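Local atomic coordinates of MupZ (Pseudomonas fluorescens, PDB entry 6FXD), a protein that probably acts as an epoxide hydrolase in mupirocin biosynthesis, following a Rieske oxygenase in the reaction cascade that creates the antibiotic's oxygen heterocycle. Residues A[41-44]-A[45-49]; A[107-110]-A[111-114]. One frame throughout, in Å; residues are numbered along the deposited sequence.

Contact 1 (A[41-44]-A[45-49])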
loop_
_atom_site.group_PDB
_atom_site.type_symbol
_atom_site.label_atom_id
_atom_site.label_comp_id
_atom_site.label_asym_id
_atom_site.label_seq_id
_atom_site.Cartn_x
_atom_site.Cartn_y
_atom_site.Cartn_z
ATOM N N LYS A 41 36.467 2.684 -15.101
ATOM C CA LYS A 41 35.606 1.927 -16.007
ATOM C C LYS A 41 36.071 0.477 -16.169
ATOM O O LYS A 41 35.249 -0.441 -16.268
ATOM C CB LYS A 41 35.507 2.651 -17.346
ATOM C CG LYS A 41 34.755 3.980 -17.213
ATOM C CD LYS A 41 34.512 4.644 -18.569
ATOM C CE LYS A 41 33.695 5.952 -18.409
ATOM N NZ LYS A 41 33.187 6.433 -19.710
ATOM N N ALA A 42 37.387 0.245 -16.196
ATOM C CA ALA A 42 37.888 -1.126 -16.267
ATOM C C ALA A 42 37.481 -1.922 -15.029
ATOM O O ALA A 42 37.072 -3.092 -15.132
ATOM C CB ALA A 42 39.403 -1.092 -16.420
ATOM N N TYR A 43 37.631 -1.324 -13.843
ATOM C CA TYR A 43 37.256 -2.023 -12.619
ATOM C C TYR A 43 35.765 -2.307 -12.551
ATOM O O TYR A 43 35.341 -3.180 -11.801
ATOM C CB TYR A 43 37.691 -1.242 -11.390
ATOM C CG TYR A 43 39.021 -1.656 -10.891
ATOM C CD1 TYR A 43 39.160 -2.827 -10.171
ATOM C CD2 TYR A 43 40.143 -0.896 -11.157
ATOM C CE1 TYR A 43 40.399 -3.227 -9.710
ATOM C CE2 TYR A 43 41.390 -1.288 -10.699
ATOM C CZ TYR A 43 41.506 -2.453 -9.978
ATOM O OH TYR A 43 42.746 -2.840 -9.513
ATOM N N CYS A 44 34.945 -1.517 -13.245
ATOM C CA CYS A 44 33.513 -1.788 -13.227
ATOM C C CYS A 44 33.208 -3.210 -13.678
ATOM O O CYS A 44 32.281 -3.837 -13.157
ATOM C CB CYS A 44 32.777 -0.799 -14.112
ATOM S SG CYS A 44 32.584 0.868 -13.360
ATOM N N ALA A 45 34.002 -3.754 -14.626
ATOM C CA ALA A 45 33.798 -5.131 -15.066
ATOM C C ALA A 45 34.073 -6.107 -13.934
ATOM O O ALA A 45 33.381 -7.119 -13.791
ATOM C CB ALA A 45 34.714 -5.443 -16.251
ATOM N N VAL A 46 35.071 -5.794 -13.103
ATOM C CA VAL A 46 35.389 -6.632 -11.956
ATOM C C VAL A 46 34.252 -6.599 -10.935
ATOM O O VAL A 46 33.853 -7.644 -10.396
ATOM C CB VAL A 46 36.738 -6.191 -11.354
ATOM C CG1 VAL A 46 37.084 -6.996 -10.097
ATOM C CG2 VAL A 46 37.855 -6.283 -12.397
ATOM N N PHE A 47 33.709 -5.403 -10.653
ATOM C CA PHE A 47 32.627 -5.330 -9.683
ATOM C C PHE A 47 31.364 -5.998 -10.199
ATOM O O PHE A 47 30.647 -6.635 -9.426
ATOM C CB PHE A 47 32.336 -3.876 -9.344
ATOM C CG PHE A 47 33.262 -3.305 -8.327
ATOM C CD1 PHE A 47 34.556 -2.959 -8.678
ATOM C CD2 PHE A 47 32.853 -3.143 -7.024
ATOM C CE1 PHE A 47 35.426 -2.446 -7.735
ATOM C CE2 PHE A 47 33.710 -2.612 -6.083
ATOM C CZ PHE A 47 35.006 -2.268 -6.448
ATOM N N ILE A 48 31.081 -5.875 -11.500
ATOM C CA ILE A 48 29.910 -6.534 -12.067
ATOM C C ILE A 48 30.050 -8.051 -11.978
ATOM O O ILE A 48 29.102 -8.770 -11.646
ATOM C CB ILE A 48 29.678 -6.073 -13.516
ATOM C CG1 ILE A 48 29.178 -4.625 -13.533
ATOM C CG2 ILE A 48 28.699 -6.989 -14.199
ATOM C CD1 ILE A 48 29.359 -3.939 -14.859
ATOM N N GLU A 49 31.227 -8.574 -12.311
ATOM C CA GLU A 49 31.382 -10.018 -12.240
ATOM C C GLU A 49 31.158 -10.527 -10.826
ATOM O O GLU A 49 30.511 -11.566 -10.621
ATOM C CB GLU A 49 32.782 -10.383 -12.718
ATOM C CG GLU A 49 32.994 -11.894 -12.986
ATOM C CD GLU A 49 33.266 -12.719 -11.737
ATOM O OE1 GLU A 49 33.835 -12.179 -10.766
ATOM O OE2 GLU A 49 32.927 -13.931 -11.750
#
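The carbonyls of Tyr-43 and Cys-44 each take the amide four residues on, Phe-47 N to Tyr-43 O at 3.0 Å and Ile-48 N to Cys-44 O at 2.9 Å, whereas Ala-45 N bonds three residues back to Ala-42 O at 3.2 Å. That last bond reaches the oxygen from above its carbonyl plane and is more bent at the hydrogen (141°) than the other two. It gives this part of an otherwise alpha-helical run a local 3-10 character.

Two side chains, Phe-47 and Ile-48, fold back against carbonyl oxygens of the preceding turn. In Phe-47, CG lies beside the backbone N and anti to the carbonyl carbon (chi1 -82°), which brings the ring edge to Tyr-43 O, with CD1 3.2 Å from that oxygen and the oxygen in the ring plane. Ile-48 follows the same course on the next carbonyl: CG1 stands 3.2 Å from Cys-44 O, and the terminal CD1 also lies against that oxygen. The Tyr-43 ring runs obliquely past Val-46, its CD1 4.3 Å from Val-46 CB, and Tyr-43 CB only just meets Phe-47 CE1 at 4.5 Å.

Cys-44 and Ile-48 both rest on Phe-62 of strand 57-65, while Phe-47 reaches Ile-88 and Leu-91 of helix 78-94. Lys-41 NZ forms a salt bridge to Glu-131 of the second subunit, whose Gln-132 packs on Cys-44, Ala-45 and Ile-48. This is an amphipathic helix of a ferredoxin-like alpha+beta fold, one side laid on the sheet and neighbouring helix, with Cys-44 and Ile-48 at its border also meeting the partner subunit.

Contact 2 (A[107-110]-A[111-114])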
loop_
_atom_site.group_PDB
_atom_site.type_symbol
_atom_site.label_atom_id
_atom_site.label_comp_id
_atom_site.label_asym_id
_atom_site.label_seq_id
_atom_site.Cartn_x
_atom_site.Cartn_y
_atom_site.Cartn_z
ATOM N N HIS A 107 16.744 3.579 -1.621
ATOM C CA HIS A 107 15.300 3.681 -1.804
ATOM C C HIS A 107 14.654 2.329 -1.557
ATOM O O HIS A 107 15.159 1.306 -2.020
ATOM C CB HIS A 107 14.962 4.092 -3.236
ATOM C CG HIS A 107 15.523 5.418 -3.641
ATOM N ND1 HIS A 107 14.718 6.483 -3.992
ATOM C CD2 HIS A 107 16.797 5.858 -3.748
ATOM C CE1 HIS A 107 15.476 7.516 -4.317
ATOM N NE2 HIS A 107 16.740 7.167 -4.163
ATOM N N GLY A 108 13.517 2.333 -0.866
ATOM C CA GLY A 108 12.802 1.111 -0.578
ATOM C C GLY A 108 11.714 1.333 0.452
ATOM O O GLY A 108 11.578 2.437 0.983
ATOM N N PRO A 109 10.924 0.304 0.748
ATOM C CA PRO A 109 9.843 0.473 1.730
ATOM C C PRO A 109 10.391 0.629 3.143
ATOM O O PRO A 109 11.497 0.185 3.471
ATOM C CB PRO A 109 9.023 -0.814 1.594
ATOM C CG PRO A 109 10.021 -1.832 1.097
ATOM C CD PRO A 109 10.975 -1.069 0.204
ATOM N N ARG A 110 9.581 1.264 3.993
ATOM C CA ARG A 110 10.033 1.611 5.342
ATOM C C ARG A 110 10.533 0.388 6.109
ATOM O O ARG A 110 11.578 0.446 6.770
ATOM C CB ARG A 110 8.906 2.309 6.110
ATOM C CG ARG A 110 9.257 2.587 7.572
ATOM C CD ARG A 110 8.089 3.199 8.316
ATOM N NE ARG A 110 7.696 4.467 7.713
ATOM C CZ ARG A 110 6.649 5.186 8.104
ATOM N NH1 ARG A 110 5.886 4.760 9.102
ATOM N NH2 ARG A 110 6.362 6.330 7.497
ATOM N N GLU A 111 9.810 -0.730 6.020
ATOM C CA GLU A 111 10.135 -1.901 6.829
ATOM C C GLU A 111 11.476 -2.503 6.428
ATOM O O GLU A 111 12.178 -3.077 7.272
ATOM C CB GLU A 111 9.023 -2.941 6.694
ATOM C CG GLU A 111 9.184 -4.160 7.575
ATOM C CD GLU A 111 7.923 -4.997 7.633
ATOM O OE1 GLU A 111 6.837 -4.444 7.367
ATOM O OE2 GLU A 111 8.018 -6.207 7.930
ATOM N N GLU A 112 11.846 -2.399 5.151
ATOM C CA GLU A 112 13.159 -2.876 4.735
ATOM C C GLU A 112 14.249 -1.860 5.056
ATOM O O GLU A 112 15.349 -2.237 5.477
ATOM C CB GLU A 112 13.149 -3.212 3.242
ATOM C CG GLU A 112 12.247 -4.380 2.864
ATOM C CD GLU A 112 12.680 -5.686 3.508
ATOM O OE1 GLU A 112 13.830 -6.101 3.276
ATOM O OE2 GLU A 112 11.883 -6.295 4.258
ATOM N N LEU A 113 13.965 -0.567 4.874
ATOM C CA LEU A 113 14.977 0.441 5.172
ATOM C C LEU A 113 15.314 0.469 6.659
ATOM O O LEU A 113 16.451 0.790 7.027
ATOM C CB LEU A 113 14.538 1.819 4.676
ATOM C CG LEU A 113 15.119 2.268 3.324
ATOM C CD1 LEU A 113 14.996 1.162 2.286
ATOM C CD2 LEU A 113 14.473 3.552 2.821
ATOM N N ASP A 114 14.343 0.148 7.524
ATOM C CA ASP A 114 14.632 0.016 8.949
ATOM C C ASP A 114 15.761 -0.977 9.206
ATOM O O ASP A 114 16.524 -0.809 10.163
ATOM C CB ASP A 114 13.368 -0.414 9.705
ATOM C CG ASP A 114 12.348 0.711 9.843
ATOM O OD1 ASP A 114 12.692 1.879 9.581
ATOM O OD2 ASP A 114 11.191 0.419 10.214
#
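Pro-109, at the N-cap position, offers its carbonyl to the first turn of the helix that follows: Leu-113 N lies 2.9 Å from Pro-109 O in a nearly straight bond (167° at the hydrogen). Glu-112 N adds a weak bond to the same oxygen, and the next full bond runs from Asp-114 N to Arg-110 O, also 2.9 Å.

Around this backbone the side chains fold back on the strand end. Leu-113 straddles Gly-108, one methyl carbon, CD1, 3.6 Å from Gly-108 CA and the other, CD2, 3.6 Å from Gly-108 O; its chi1 of -99° is far from a staggered value. Pro-109 and Glu-112 run side by side, with the two CG atoms 3.8 Å apart. Beyond CG the Glu-112 chain bends away, and its buried carboxylate is held by Ala-78 N through OE1 and by a salt bridge to Lys-115 through OE2.

On the exposed side the Asp-114 carboxylate lies beside Arg-110, with Asp-114 CG 3.2 Å from Arg-110 O. The two charged groups do not pair, for Arg-110 NE stays 5.9 Å from Asp-114 OD2. Arg-110 instead turns at chi3 (-60°); its NE makes a salt bridge to Glu-129 and its NH1 one to Glu-111 of the third subunit, whose Arg-110 pairs likewise with Glu-111 of this chain.

The turn thus leads from strand 100-108, which lies in the sheet between strands 24-31 and 126-135, into the short helix 110-113, with Leu-113 packed on Cys-24 of the former and Phe-127 and Glu-129 of the latter.

How the contacts relate
From the N terminus, the chain passes through strand 24-31 before contact 1 joins two successive turns within helix 37-51. Strands 57-65 and 68-75, helix 78-94 and strand 100-108 follow, and contact 2 then bends the chain from that strand into helix 110-113, on the way to strand 126-135. Both contacts are local, so neither closes a long loop, and they come in series without nesting or crossing. The centres of contact 1 and contact 2 lie about 28 Å apart, on opposite sides of the chain's centre. Contact 1 belongs to the helical layer against the sheet, contact 2 to the crossover between two parallel neighbouring strands; contact 1 also borders the second subunit, contact 2 the second and third.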